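Long-range contacts in pyruvate formate-lyase 2 (Archaeoglobus fulgidus, PDB 2F3O), which is a glycyl radical enzyme of unknown function, probably a lyase of the pyruvate formate-lyase type: residues Thr359-Leu364 / Ser391-Leu396; Ile545-Asp550 / Tyr602-Leu607; Asn635-Phe640 / Gly652-Pro657; Pro657-Thr663 / Glu767-Arg771. All blocks are in the same frame, centred on the assembly; numbering follows the deposited sequence.

Contact 1 of 4, residues Thr359-Leu364 / Ser391-Leu396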
loop_
_atom_site.group_PDB
_atom_site.type_symbol
_atom_site.label_atom_id
_atom_site.label_comp_id
_atom_site.label_asym_id
_atom_site.label_seq_id
_atom_site.Cartn_x
_atom_site.Cartn_y
_atom_site.Cartn_z
ATOM N N THR A 359 18.870 -44.226 -9.707
ATOM C CA THR A 359 17.484 -44.400 -10.114
ATOM C C THR A 359 17.302 -45.669 -10.940
ATOM O O THR A 359 16.369 -46.437 -10.699
ATOM C CB THR A 359 16.966 -43.182 -10.909
ATOM O OG1 THR A 359 17.003 -42.019 -10.076
ATOM C CG2 THR A 359 15.542 -43.422 -11.378
ATOM N N ASP A 360 18.224 -45.894 -11.876
ATOM C CA ASP A 360 18.154 -47.028 -12.798
ATOM C C ASP A 360 18.306 -48.360 -12.063
ATOM O O ASP A 360 17.614 -49.346 -12.379
ATOM C CB ASP A 360 19.239 -46.907 -13.884
ATOM C CG ASP A 360 18.929 -47.748 -15.142
ATOM O OD1 ASP A 360 17.820 -48.349 -15.224
ATOM O OD2 ASP A 360 19.794 -47.785 -16.063
ATOM N N ARG A 361 19.214 -48.374 -11.089
ATOM C CA ARG A 361 19.504 -49.567 -10.318
ATOM C C ARG A 361 18.322 -49.934 -9.426
ATOM O O ARG A 361 17.922 -51.095 -9.367
ATOM C CB ARG A 361 20.772 -49.357 -9.475
ATOM C CG ARG A 361 20.897 -50.282 -8.244
ATOM C CD ARG A 361 21.298 -51.724 -8.604
ATOM N NE ARG A 361 21.662 -52.520 -7.428
ATOM C CZ ARG A 361 22.842 -52.453 -6.802
ATOM N NH1 ARG A 361 23.793 -51.614 -7.230
ATOM N NH2 ARG A 361 23.072 -53.226 -5.738
ATOM N N LEU A 362 17.754 -48.935 -8.758
ATOM C CA LEU A 362 16.791 -49.186 -7.703
ATOM C C LEU A 362 15.440 -49.619 -8.212
ATOM O O LEU A 362 14.850 -50.524 -7.646
ATOM C CB LEU A 362 16.635 -47.966 -6.799
ATOM C CG LEU A 362 17.306 -48.032 -5.422
ATOM C CD1 LEU A 362 18.401 -49.060 -5.379
ATOM C CD2 LEU A 362 17.836 -46.678 -4.969
ATOM N N ARG A 363 14.959 -48.974 -9.270
ATOM C CA ARG A 363 13.628 -49.232 -9.840
ATOM C C ARG A 363 12.493 -49.382 -8.845
ATOM O O ARG A 363 11.637 -50.243 -9.027
ATOM C CB ARG A 363 13.654 -50.447 -10.754
ATOM C CG ARG A 363 14.786 -50.377 -11.695
ATOM C CD ARG A 363 14.563 -51.180 -12.923
ATOM N NE ARG A 363 15.451 -50.718 -13.981
ATOM C CZ ARG A 363 15.495 -51.258 -15.192
ATOM N NH1 ARG A 363 14.702 -52.277 -15.483
ATOM N NH2 ARG A 363 16.302 -50.757 -16.116
ATOM N N LEU A 364 12.501 -48.559 -7.796
ATOM C CA LEU A 364 11.457 -48.584 -6.781
ATOM C C LEU A 364 10.383 -47.567 -7.127
ATOM O O LEU A 364 10.601 -46.718 -7.999
ATOM C CB LEU A 364 12.049 -48.255 -5.423
ATOM C CG LEU A 364 13.155 -49.196 -4.970
ATOM C CD1 LEU A 364 13.896 -48.595 -3.791
ATOM C CD2 LEU A 364 12.567 -50.558 -4.608
ATOM N N SER A 391 15.471 -50.183 -21.345
ATOM C CA SER A 391 15.621 -51.364 -20.502
ATOM C C SER A 391 14.559 -51.442 -19.401
ATOM O O SER A 391 14.763 -52.091 -18.381
ATOM C CB SER A 391 17.027 -51.436 -19.904
ATOM O OG SER A 391 17.263 -50.354 -19.025
ATOM N N GLY A 392 13.433 -50.772 -19.608
ATOM C CA GLY A 392 12.251 -50.947 -18.777
ATOM C C GLY A 392 12.269 -50.437 -17.351
ATOM O O GLY A 392 11.535 -50.959 -16.513
ATOM N N CYS A 393 13.079 -49.420 -17.071
ATOM C CA CYS A 393 13.167 -48.861 -15.720
ATOM C C CYS A 393 11.870 -48.247 -15.229
ATOM O O CYS A 393 11.560 -48.352 -14.040
ATOM C CB CYS A 393 14.304 -47.850 -15.605
ATOM S SG CYS A 393 13.956 -46.299 -16.432
ATOM N N ASN A 394 11.135 -47.611 -16.146
ATOM C CA ASN A 394 9.769 -47.167 -15.914
ATOM C C ASN A 394 9.580 -46.292 -14.684
ATOM O O ASN A 394 8.602 -46.453 -13.950
ATOM C CB ASN A 394 8.834 -48.381 -15.838
ATOM C CG ASN A 394 8.653 -49.063 -17.180
ATOM O OD1 ASN A 394 9.248 -48.649 -18.188
ATOM N ND2 ASN A 394 7.824 -50.109 -17.206
ATOM N N ASN A 395 10.523 -45.382 -14.459
ATOM C CA ASN A 395 10.547 -44.565 -13.250
ATOM C C ASN A 395 11.144 -43.169 -13.462
ATOM O O ASN A 395 11.637 -42.536 -12.520
ATOM C CB ASN A 395 11.231 -45.308 -12.093
ATOM C CG ASN A 395 12.733 -45.598 -12.334
ATOM O OD1 ASN A 395 13.424 -46.031 -11.420
ATOM N ND2 ASN A 395 13.228 -45.371 -13.535
ATOM N N LEU A 396 11.105 -42.721 -14.715
ATOM C CA LEU A 396 11.633 -41.426 -15.133
ATOM C C LEU A 396 10.519 -40.589 -15.711
ATOM O O LEU A 396 9.558 -41.124 -16.246
ATOM C CB LEU A 396 12.679 -41.615 -16.227
ATOM C CG LEU A 396 14.157 -41.414 -15.911
ATOM C CD1 LEU A 396 14.473 -41.936 -14.547
ATOM C CD2 LEU A 396 15.029 -42.094 -16.956
#

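Contact 2 of 4, residues Ile545-Asp550 / Tyr602-Leu607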
loop_
_atom_site.group_PDB
_atom_site.type_symbol
_atom_site.label_atom_id
_atom_site.label_comp_id
_atom_site.label_asym_id
_atom_site.label_seq_id
_atom_site.Cartn_x
_atom_site.Cartn_y
_atom_site.Cartn_z
ATOM N N ILE A 545 -9.918 -33.926 -21.586
ATOM C CA ILE A 545 -9.854 -32.898 -22.607
ATOM C C ILE A 545 -9.990 -33.499 -23.976
ATOM O O ILE A 545 -10.510 -32.854 -24.884
ATOM C CB ILE A 545 -8.605 -31.994 -22.505
ATOM C CG1 ILE A 545 -7.306 -32.783 -22.621
ATOM C CG2 ILE A 545 -8.621 -31.279 -21.208
ATOM C CD1 ILE A 545 -6.151 -31.928 -23.091
ATOM N N ALA A 546 -9.566 -34.751 -24.116
ATOM C CA ALA A 546 -9.751 -35.434 -25.383
ATOM C C ALA A 546 -11.166 -35.990 -25.525
ATOM O O ALA A 546 -11.677 -36.050 -26.622
ATOM C CB ALA A 546 -8.721 -36.502 -25.597
ATOM N N ASP A 547 -11.809 -36.359 -24.423
ATOM C CA ASP A 547 -13.192 -36.830 -24.495
ATOM C C ASP A 547 -14.165 -35.787 -24.995
ATOM O O ASP A 547 -15.080 -36.118 -25.729
ATOM C CB ASP A 547 -13.665 -37.378 -23.161
ATOM C CG ASP A 547 -13.127 -38.745 -22.905
ATOM O OD1 ASP A 547 -13.454 -39.673 -23.678
ATOM O OD2 ASP A 547 -12.333 -38.880 -21.964
ATOM N N VAL A 548 -13.964 -34.529 -24.609
ATOM C CA VAL A 548 -14.810 -33.443 -25.118
ATOM C C VAL A 548 -14.347 -33.013 -26.497
ATOM O O VAL A 548 -15.172 -32.673 -27.320
ATOM C CB VAL A 548 -14.888 -32.233 -24.161
ATOM C CG1 VAL A 548 -15.430 -32.664 -22.847
ATOM C CG2 VAL A 548 -13.543 -31.684 -23.920
ATOM N N GLY A 549 -13.040 -33.057 -26.745
ATOM C CA GLY A 549 -12.505 -32.746 -28.050
ATOM C C GLY A 549 -13.095 -33.675 -29.097
ATOM O O GLY A 549 -13.642 -33.224 -30.101
ATOM N N ASP A 550 -12.981 -34.979 -28.849
ATOM C CA ASP A 550 -13.456 -36.022 -29.764
ATOM C C ASP A 550 -14.963 -36.023 -29.964
ATOM O O ASP A 550 -15.429 -36.249 -31.083
ATOM C CB ASP A 550 -13.006 -37.408 -29.297
ATOM C CG ASP A 550 -11.526 -37.622 -29.480
ATOM O OD1 ASP A 550 -10.875 -36.743 -30.093
ATOM O OD2 ASP A 550 -11.020 -38.666 -29.012
ATOM N N TYR A 602 -9.839 -29.629 -32.004
ATOM C CA TYR A 602 -10.926 -29.419 -31.056
ATOM C C TYR A 602 -10.424 -29.564 -29.641
ATOM O O TYR A 602 -10.766 -28.752 -28.773
ATOM C CB TYR A 602 -12.088 -30.398 -31.295
ATOM C CG TYR A 602 -13.010 -29.954 -32.399
ATOM C CD1 TYR A 602 -13.009 -30.595 -33.637
ATOM C CD2 TYR A 602 -13.853 -28.870 -32.219
ATOM C CE1 TYR A 602 -13.836 -30.180 -34.652
ATOM C CE2 TYR A 602 -14.677 -28.444 -33.226
ATOM C CZ TYR A 602 -14.664 -29.100 -34.443
ATOM O OH TYR A 602 -15.494 -28.659 -35.449
ATOM N N THR A 603 -9.611 -30.598 -29.422
ATOM C CA THR A 603 -8.987 -30.832 -28.126
ATOM C C THR A 603 -8.124 -29.636 -27.702
ATOM O O THR A 603 -8.314 -29.110 -26.600
ATOM C CB THR A 603 -8.214 -32.163 -28.104
ATOM O OG1 THR A 603 -9.143 -33.227 -28.337
ATOM C CG2 THR A 603 -7.532 -32.380 -26.754
ATOM N N LYS A 604 -7.250 -29.177 -28.604
ATOM C CA LYS A 604 -6.443 -27.968 -28.405
ATOM C C LYS A 604 -7.260 -26.749 -27.983
ATOM O O LYS A 604 -6.933 -26.060 -27.008
ATOM C CB LYS A 604 -5.660 -27.658 -29.672
ATOM C CG LYS A 604 -5.143 -26.241 -29.752
ATOM C CD LYS A 604 -4.294 -26.035 -30.970
ATOM C CE LYS A 604 -3.767 -24.636 -31.046
ATOM N NZ LYS A 604 -2.443 -24.682 -31.671
ATOM N N MET A 605 -8.350 -26.524 -28.701
ATOM C CA MET A 605 -9.226 -25.408 -28.431
ATOM C C MET A 605 -9.899 -25.554 -27.060
ATOM O O MET A 605 -9.981 -24.572 -26.300
ATOM C CB MET A 605 -10.255 -25.283 -29.546
ATOM C CG MET A 605 -11.127 -24.067 -29.452
ATOM S SD MET A 605 -12.688 -24.428 -30.266
ATOM C CE MET A 605 -13.312 -25.796 -29.275
ATOM N N VAL A 606 -10.341 -26.772 -26.735
ATOM C CA VAL A 606 -10.891 -27.051 -25.409
ATOM C C VAL A 606 -9.889 -26.733 -24.286
ATOM O O VAL A 606 -10.249 -26.106 -23.277
ATOM C CB VAL A 606 -11.387 -28.496 -25.278
ATOM C CG1 VAL A 606 -11.559 -28.859 -23.834
ATOM C CG2 VAL A 606 -12.695 -28.658 -26.004
ATOM N N LEU A 607 -8.628 -27.115 -24.483
ATOM C CA LEU A 607 -7.602 -26.798 -23.496
ATOM C C LEU A 607 -7.372 -25.298 -23.379
ATOM O O LEU A 607 -7.331 -24.797 -22.274
ATOM C CB LEU A 607 -6.289 -27.538 -23.749
ATOM C CG LEU A 607 -5.408 -27.649 -22.499
ATOM C CD1 LEU A 607 -6.110 -28.443 -21.422
ATOM C CD2 LEU A 607 -4.049 -28.254 -22.807
#

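Contact 3 of 4, residues Asn635-Phe640 / Gly652-Pro657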
loop_
_atom_site.group_PDB
_atom_site.type_symbol
_atom_site.label_atom_id
_atom_site.label_comp_id
_atom_site.label_asym_id
_atom_site.label_seq_id
_atom_site.Cartn_x
_atom_site.Cartn_y
_atom_site.Cartn_z
ATOM N N ASN A 635 -9.233 -39.690 -13.843
ATOM C CA ASN A 635 -9.842 -39.911 -15.149
ATOM C C ASN A 635 -10.681 -41.170 -15.120
ATOM O O ASN A 635 -11.726 -41.235 -15.780
ATOM C CB ASN A 635 -8.813 -39.998 -16.264
ATOM C CG ASN A 635 -7.989 -41.240 -16.188
ATOM O OD1 ASN A 635 -7.485 -41.595 -15.123
ATOM N ND2 ASN A 635 -7.845 -41.925 -17.307
ATOM N N VAL A 636 -10.240 -42.145 -14.320
ATOM C CA VAL A 636 -11.002 -43.353 -14.082
ATOM C C VAL A 636 -12.182 -43.044 -13.159
ATOM O O VAL A 636 -13.328 -43.385 -13.465
ATOM C CB VAL A 636 -10.122 -44.471 -13.485
ATOM C CG1 VAL A 636 -10.961 -45.720 -13.158
ATOM C CG2 VAL A 636 -8.981 -44.800 -14.437
ATOM N N GLY A 637 -11.896 -42.375 -12.048
ATOM C CA GLY A 637 -12.902 -42.120 -11.033
ATOM C C GLY A 637 -14.065 -41.310 -11.568
ATOM O O GLY A 637 -15.229 -41.663 -11.324
ATOM N N PHE A 638 -13.743 -40.246 -12.317
ATOM C CA PHE A 638 -14.750 -39.368 -12.901
ATOM C C PHE A 638 -15.508 -40.115 -13.956
ATOM O O PHE A 638 -16.711 -39.910 -14.112
ATOM C CB PHE A 638 -14.136 -38.143 -13.573
ATOM C CG PHE A 638 -13.655 -37.091 -12.623
ATOM C CD1 PHE A 638 -12.548 -36.314 -12.943
ATOM C CD2 PHE A 638 -14.303 -36.874 -11.419
ATOM C CE1 PHE A 638 -12.107 -35.357 -12.093
ATOM C CE2 PHE A 638 -13.860 -35.912 -10.554
ATOM C CZ PHE A 638 -12.762 -35.152 -10.890
ATOM N N GLY A 639 -14.780 -40.963 -14.685
ATOM C CA GLY A 639 -15.346 -41.847 -15.700
ATOM C C GLY A 639 -16.547 -42.638 -15.219
ATOM O O GLY A 639 -17.600 -42.556 -15.842
ATOM N N PHE A 640 -16.390 -43.350 -14.093
ATOM C CA PHE A 640 -17.473 -44.093 -13.426
ATOM C C PHE A 640 -18.776 -43.324 -13.437
ATOM O O PHE A 640 -19.814 -43.868 -13.780
ATOM C CB PHE A 640 -17.184 -44.353 -11.940
ATOM C CG PHE A 640 -16.004 -45.251 -11.659
ATOM C CD1 PHE A 640 -15.608 -46.239 -12.552
ATOM C CD2 PHE A 640 -15.320 -45.137 -10.441
ATOM C CE1 PHE A 640 -14.510 -47.070 -12.264
ATOM C CE2 PHE A 640 -14.236 -45.965 -10.137
ATOM C CZ PHE A 640 -13.827 -46.937 -11.055
ATOM N N GLY A 652 -19.742 -44.753 -17.920
ATOM C CA GLY A 652 -19.062 -45.448 -16.834
ATOM C C GLY A 652 -17.606 -45.663 -17.154
ATOM O O GLY A 652 -16.790 -45.872 -16.259
ATOM N N GLU A 653 -17.286 -45.604 -18.442
ATOM C CA GLU A 653 -15.942 -45.904 -18.927
ATOM C C GLU A 653 -14.986 -44.770 -18.566
ATOM O O GLU A 653 -15.426 -43.629 -18.445
ATOM C CB GLU A 653 -15.957 -46.157 -20.451
ATOM C CG GLU A 653 -16.189 -47.627 -20.891
ATOM C CD GLU A 653 -16.292 -47.799 -22.438
ATOM O OE1 GLU A 653 -16.843 -48.842 -22.879
ATOM O OE2 GLU A 653 -15.837 -46.906 -23.214
ATOM N N PRO A 654 -13.688 -45.091 -18.352
ATOM C CA PRO A 654 -12.609 -44.136 -18.096
ATOM C C PRO A 654 -12.504 -42.981 -19.086
ATOM O O PRO A 654 -12.826 -43.132 -20.263
ATOM C CB PRO A 654 -11.360 -44.998 -18.227
ATOM C CG PRO A 654 -11.786 -46.302 -17.773
ATOM C CD PRO A 654 -13.178 -46.473 -18.287
ATOM N N LEU A 655 -12.049 -41.836 -18.594
ATOM C CA LEU A 655 -11.787 -40.693 -19.436
ATOM C C LEU A 655 -10.332 -40.748 -19.882
ATOM O O LEU A 655 -9.613 -41.664 -19.513
ATOM C CB LEU A 655 -12.076 -39.401 -18.675
ATOM C CG LEU A 655 -13.511 -39.157 -18.191
ATOM C CD1 LEU A 655 -13.496 -37.990 -17.255
ATOM C CD2 LEU A 655 -14.490 -38.896 -19.335
ATOM N N ASN A 656 -9.887 -39.793 -20.685
ATOM C CA ASN A 656 -8.512 -39.864 -21.146
ATOM C C ASN A 656 -7.556 -39.280 -20.112
ATOM O O ASN A 656 -7.925 -38.361 -19.380
ATOM C CB ASN A 656 -8.341 -39.193 -22.506
ATOM C CG ASN A 656 -8.392 -37.700 -22.424
ATOM O OD1 ASN A 656 -9.476 -37.105 -22.362
ATOM N ND2 ASN A 656 -7.220 -37.066 -22.457
ATOM N N PRO A 657 -6.330 -39.828 -20.028
ATOM C CA PRO A 657 -5.430 -39.384 -18.980
ATOM C C PRO A 657 -4.421 -38.303 -19.407
ATOM O O PRO A 657 -3.534 -38.549 -20.245
ATOM C CB PRO A 657 -4.707 -40.680 -18.592
ATOM C CG PRO A 657 -4.788 -41.564 -19.828
ATOM C CD PRO A 657 -5.717 -40.903 -20.823
HETATM O O HOH W 1 -13.786 -45.621 -15.101
#

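Contact 4 of 4, residues Pro657-Thr663 / Glu767-Arg771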
loop_
_atom_site.group_PDB
_atom_site.type_symbol
_atom_site.label_atom_id
_atom_site.label_comp_id
_atom_site.label_asym_id
_atom_site.label_seq_id
_atom_site.Cartn_x
_atom_site.Cartn_y
_atom_site.Cartn_z
ATOM N N PRO A 657 -6.330 -39.828 -20.028
ATOM C CA PRO A 657 -5.430 -39.384 -18.980
ATOM C C PRO A 657 -4.421 -38.303 -19.407
ATOM O O PRO A 657 -3.534 -38.549 -20.245
ATOM C CB PRO A 657 -4.707 -40.680 -18.592
ATOM C CG PRO A 657 -4.788 -41.564 -19.828
ATOM C CD PRO A 657 -5.717 -40.903 -20.823
ATOM N N GLY A 658 -4.551 -37.120 -18.807
ATOM C CA GLY A 658 -3.626 -36.025 -19.064
ATOM C C GLY A 658 -3.820 -35.490 -20.461
ATOM O O GLY A 658 -4.945 -35.261 -20.903
ATOM N N VAL A 659 -2.716 -35.321 -21.172
ATOM C CA VAL A 659 -2.778 -34.904 -22.558
ATOM C C VAL A 659 -2.591 -36.112 -23.467
ATOM O O VAL A 659 -2.267 -35.973 -24.649
ATOM C CB VAL A 659 -1.762 -33.789 -22.872
ATOM C CG1 VAL A 659 -2.152 -32.541 -22.128
ATOM C CG2 VAL A 659 -0.360 -34.198 -22.487
ATOM N N SER A 660 -2.804 -37.300 -22.904
ATOM C CA SER A 660 -2.693 -38.530 -23.666
ATOM C C SER A 660 -4.078 -38.913 -24.201
ATOM O O SER A 660 -5.082 -38.726 -23.509
ATOM C CB SER A 660 -2.086 -39.648 -22.805
ATOM O OG SER A 660 -0.907 -39.233 -22.133
ATOM N N PRO A 661 -4.137 -39.420 -25.451
ATOM C CA PRO A 661 -5.365 -39.803 -26.152
ATOM C C PRO A 661 -6.177 -40.861 -25.443
ATOM O O PRO A 661 -5.662 -41.542 -24.554
ATOM C CB PRO A 661 -4.851 -40.378 -27.474
ATOM C CG PRO A 661 -3.415 -40.631 -27.285
ATOM C CD PRO A 661 -2.958 -39.610 -26.315
ATOM N N SER A 662 -7.438 -41.004 -25.843
ATOM C CA SER A 662 -8.290 -42.038 -25.266
ATOM C C SER A 662 -7.741 -43.461 -25.497
ATOM O O SER A 662 -6.909 -43.701 -26.393
ATOM C CB SER A 662 -9.719 -41.904 -25.783
ATOM O OG SER A 662 -10.387 -40.833 -25.150
ATOM N N THR A 663 -8.175 -44.392 -24.663
ATOM C CA THR A 663 -7.676 -45.748 -24.744
ATOM C C THR A 663 -8.093 -46.410 -26.063
ATOM O O THR A 663 -9.279 -46.485 -26.396
ATOM C CB THR A 663 -8.147 -46.552 -23.531
ATOM O OG1 THR A 663 -7.621 -45.948 -22.348
ATOM C CG2 THR A 663 -7.675 -47.984 -23.609
ATOM N N GLU A 767 -6.517 -50.621 -17.909
ATOM C CA GLU A 767 -6.145 -49.459 -18.695
ATOM C C GLU A 767 -4.668 -49.424 -19.103
ATOM O O GLU A 767 -4.366 -49.149 -20.253
ATOM C CB GLU A 767 -6.515 -48.195 -17.933
ATOM C CG GLU A 767 -7.937 -47.765 -18.142
ATOM C CD GLU A 767 -8.036 -46.703 -19.203
ATOM O OE1 GLU A 767 -7.126 -45.839 -19.270
ATOM O OE2 GLU A 767 -9.022 -46.730 -19.970
ATOM N N VAL A 768 -3.754 -49.701 -18.178
ATOM C CA VAL A 768 -2.333 -49.746 -18.541
ATOM C C VAL A 768 -2.035 -50.889 -19.522
ATOM O O VAL A 768 -1.197 -50.740 -20.421
ATOM C CB VAL A 768 -1.358 -49.714 -17.297
ATOM C CG1 VAL A 768 -2.070 -49.994 -16.028
ATOM C CG2 VAL A 768 -0.204 -50.681 -17.442
ATOM N N ILE A 769 -2.764 -52.000 -19.390
ATOM C CA ILE A 769 -2.619 -53.114 -20.328
ATOM C C ILE A 769 -3.123 -52.747 -21.729
ATOM O O ILE A 769 -2.392 -52.920 -22.704
ATOM C CB ILE A 769 -3.253 -54.422 -19.782
ATOM C CG1 ILE A 769 -2.320 -55.063 -18.743
ATOM C CG2 ILE A 769 -3.499 -55.431 -20.900
ATOM C CD1 ILE A 769 -2.996 -56.070 -17.836
ATOM N N ARG A 770 -4.326 -52.177 -21.817
ATOM C CA ARG A 770 -4.905 -51.799 -23.112
ATOM C C ARG A 770 -4.242 -50.635 -23.849
ATOM O O ARG A 770 -4.484 -50.440 -25.036
ATOM C CB ARG A 770 -6.387 -51.505 -22.970
ATOM C CG ARG A 770 -7.218 -52.731 -22.768
ATOM C CD ARG A 770 -8.677 -52.379 -22.784
ATOM N NE ARG A 770 -9.416 -53.217 -21.849
ATOM C CZ ARG A 770 -10.741 -53.247 -21.768
ATOM N NH1 ARG A 770 -11.468 -52.490 -22.581
ATOM N NH2 ARG A 770 -11.339 -54.035 -20.881
ATOM N N ARG A 771 -3.415 -49.858 -23.161
ATOM C CA ARG A 771 -2.780 -48.691 -23.781
ATOM C C ARG A 771 -1.376 -48.982 -24.326
ATOM O O ARG A 771 -0.690 -48.083 -24.819
ATOM C CB ARG A 771 -2.761 -47.518 -22.795
ATOM C CG ARG A 771 -4.155 -47.028 -22.418
ATOM C CD ARG A 771 -4.115 -45.901 -21.405
ATOM N NE ARG A 771 -3.463 -44.744 -21.991
ATOM C CZ ARG A 771 -4.100 -43.796 -22.664
ATOM N NH1 ARG A 771 -5.419 -43.848 -22.813
ATOM N NH2 ARG A 771 -3.412 -42.793 -23.185
#

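Contact 1 of 4, residues Thr359-Leu364 / Ser391-Leu396
Two helix ends meet here, tied together by one arginine: the C-terminal turn of helix 350-362 lies against the link that leads from helix 379-390 into strand 396-400. Arg363, the first residue past its helix, has positive phi, and its side chain runs back beside the last turn. Arg363 NE donates to Asp360 O at 3.0 Å, and Arg363 NH2 forms a salt bridge with Asp360 OD1, also 3.0 Å. With the guanidinium held in this way, its outer edge faces Ser391: NH1 of Arg363 donates to Ser391 O at 2.9 Å, and NH2 of Arg363 adds weak bonds to the same O at 3.0 Å and to Ser391 OG at 3.1 Å. The Ser391 hydroxyl is also bonded to Glu387 O in the helix before it. The carbonyl of Ser391 is presented where helix 379-390 ends in a Schellman motif, with Gly392 at positive phi as its C-prime residue. Beyond it the chain passes over one face of the guanidinium, Arg363 CZ lying 3.4 Å from Cys393 CA. Deeper in, Thr359 CG2 packs on Leu396 CD1 at 3.7 Å. Leu396 also touches Leu385 and Ile389 of helix 379-390 and reaches Val369 and Val371, so the inner end of the contact rests on the mixed sheet that holds strands 368-373 and 396-400, while Leu362 and Leu364 turn to helix 297-310.

Contact 2 of 4, residues Ile545-Asp550 / Tyr602-Leu607
Ile545, in the first turn of helix 545-560, points at helix 597-615 and meets it in two places: its CG2 packs on Leu607 CD1 at 3.8 Å, and its carbonyl O lies 3.5 Å from Thr603 CG2. Ala546 directs its methyl away, yet its CA comes within 3.7 Å of Thr603 OG1. Asp547 is turned from the partner helix altogether and accepts a hydrogen bond from the backbone N of Asn656. Val548 then supplies the tightest apolar pair, CG2 to Val606 CG1 at 3.5 Å. The two segments cross at 124°, with axes only 7.9 Å apart at closest approach, and with one knob-into-hole fit: the side chain of Thr603 is the knob, seated among Ile545, Ala546, Gly549 and Asp550. Gly549 makes such closeness possible. Its CA is 4.0 Å from the CA of Thr603 and 3.4 Å from Thr603 OG1, and a CB here would clash with that hydroxyl oxygen. The carbonyl Gly549 O lies 3.4 Å from Tyr602 CB, while the Tyr602 side chain runs on along helix 545-560 to touch Leu552, Val553 and Glu556. Asp550 closes the hole, its N 4.2 Å from Thr603 OG1, and its own carboxylate is engaged elsewhere, OD1 accepting a hydrogen bond from the backbone N of Tyr592.

Contact 3 of 4, residues Asn635-Phe640 / Gly652-Pro657
Asn635, near the start of helix 634-640, lays its side chain along the extended chain of Leu655 to Pro657: ND2 donates to Leu655 O at 2.8 Å, CB sits 3.6 Å from Asn656 O, and ND2 is 3.6 Å from Pro657 CB. Its backbone joins in, since Leu655 N donates to Asn635 O at 2.9 Å. Asn635 therefore meets both the NH and the CO of Leu655, much as a neighbouring strand would, although it belongs to a helix. One turn on, Gly639 brings the two chains together, its CA 3.3 Å from Glu653 O; a CB there would clash with that oxygen and with Pro654 CA. Leu655 CD1 packs on Phe638 CB at 3.7 Å, and Leu655 and Phe638 both reach Val543 and Asn445 of strands 535-543 and 435-445. Around Phe640 and Gly652 the chains touch through paired CA-H...O contacts, Phe640 CA to Gly652 O at 3.4 Å and Gly652 CA to Phe640 O at 3.5 Å. A water donates to Val636 O at 2.8 Å and to Gly652 O at 3.2 Å. The contact thus joins helix 634-640 to the extended part of the loop leading to helix 670-677. Every hydrogen bond here accepts at a backbone carbonyl and no charged pair takes part, so the fit depends on main-chain shape and on the Asn635 amide.

Contact 4 of 4, residues Pro657-Thr663 / Glu767-Arg771
Arg771, just past helix 762-770 near the C-terminus, reaches into a loop segment of the glycine radical family region whose first four residues, Pro657 to Ser660, form a type II' beta turn, closed by Ser660 N to Pro657 O at 3.0 Å. Gly658 holds the positive phi this turn needs. Four hydrogen bonds cross the contact. The guanidinium forks onto one carbonyl, Arg771 NH1 and Arg771 NH2 each donating to Pro661 O at 2.9 Å, while NH1 of Arg771 also gives a bond to Thr663 OG1 at 3.1 Å. Having accepted that bond, the threonine hydroxyl donates onward, Thr663 OG1 to Glu767 OE2 at 2.9 Å, so a chain of hydrogen bonds runs from arginine through threonine to glutamate, with both charged residues coming from the same helix end. Packing fills in around it. Pro657 lies over one face of the guanidinium, its CD 3.6 Å from Arg771 NH1, and Ser660 CB approaches Arg771 NH2 at 3.4 Å, while the Ser660 hydroxyl bonds to Thr692 N. At the outer end, beside the exposed Arg770, the methyl CG2 of Thr663 rests 3.8 Å from Arg770 CB.

In the fold
Contacts 2, 3 and 4 form one cluster, while contact 1 stands apart, its centre about 21 Å from that of contact 4 and about 33 Å from that of contact 2. The cluster hinges on the chain 652-663: contacts 3 and 4 share Pro657, and Asn656 ties contact 3 to the start of helix 545-560 in contact 2 through Asp547 and Ala546. The chemistry differs with place. Contact 2, wholly buried, has no hydrogen bond between its two segments; contact 3, also buried, uses neutral backbone and amide groups. The partly buried contacts 1 and 4 each turn on an arginine just beyond a helix, bonding to a backbone carbonyl.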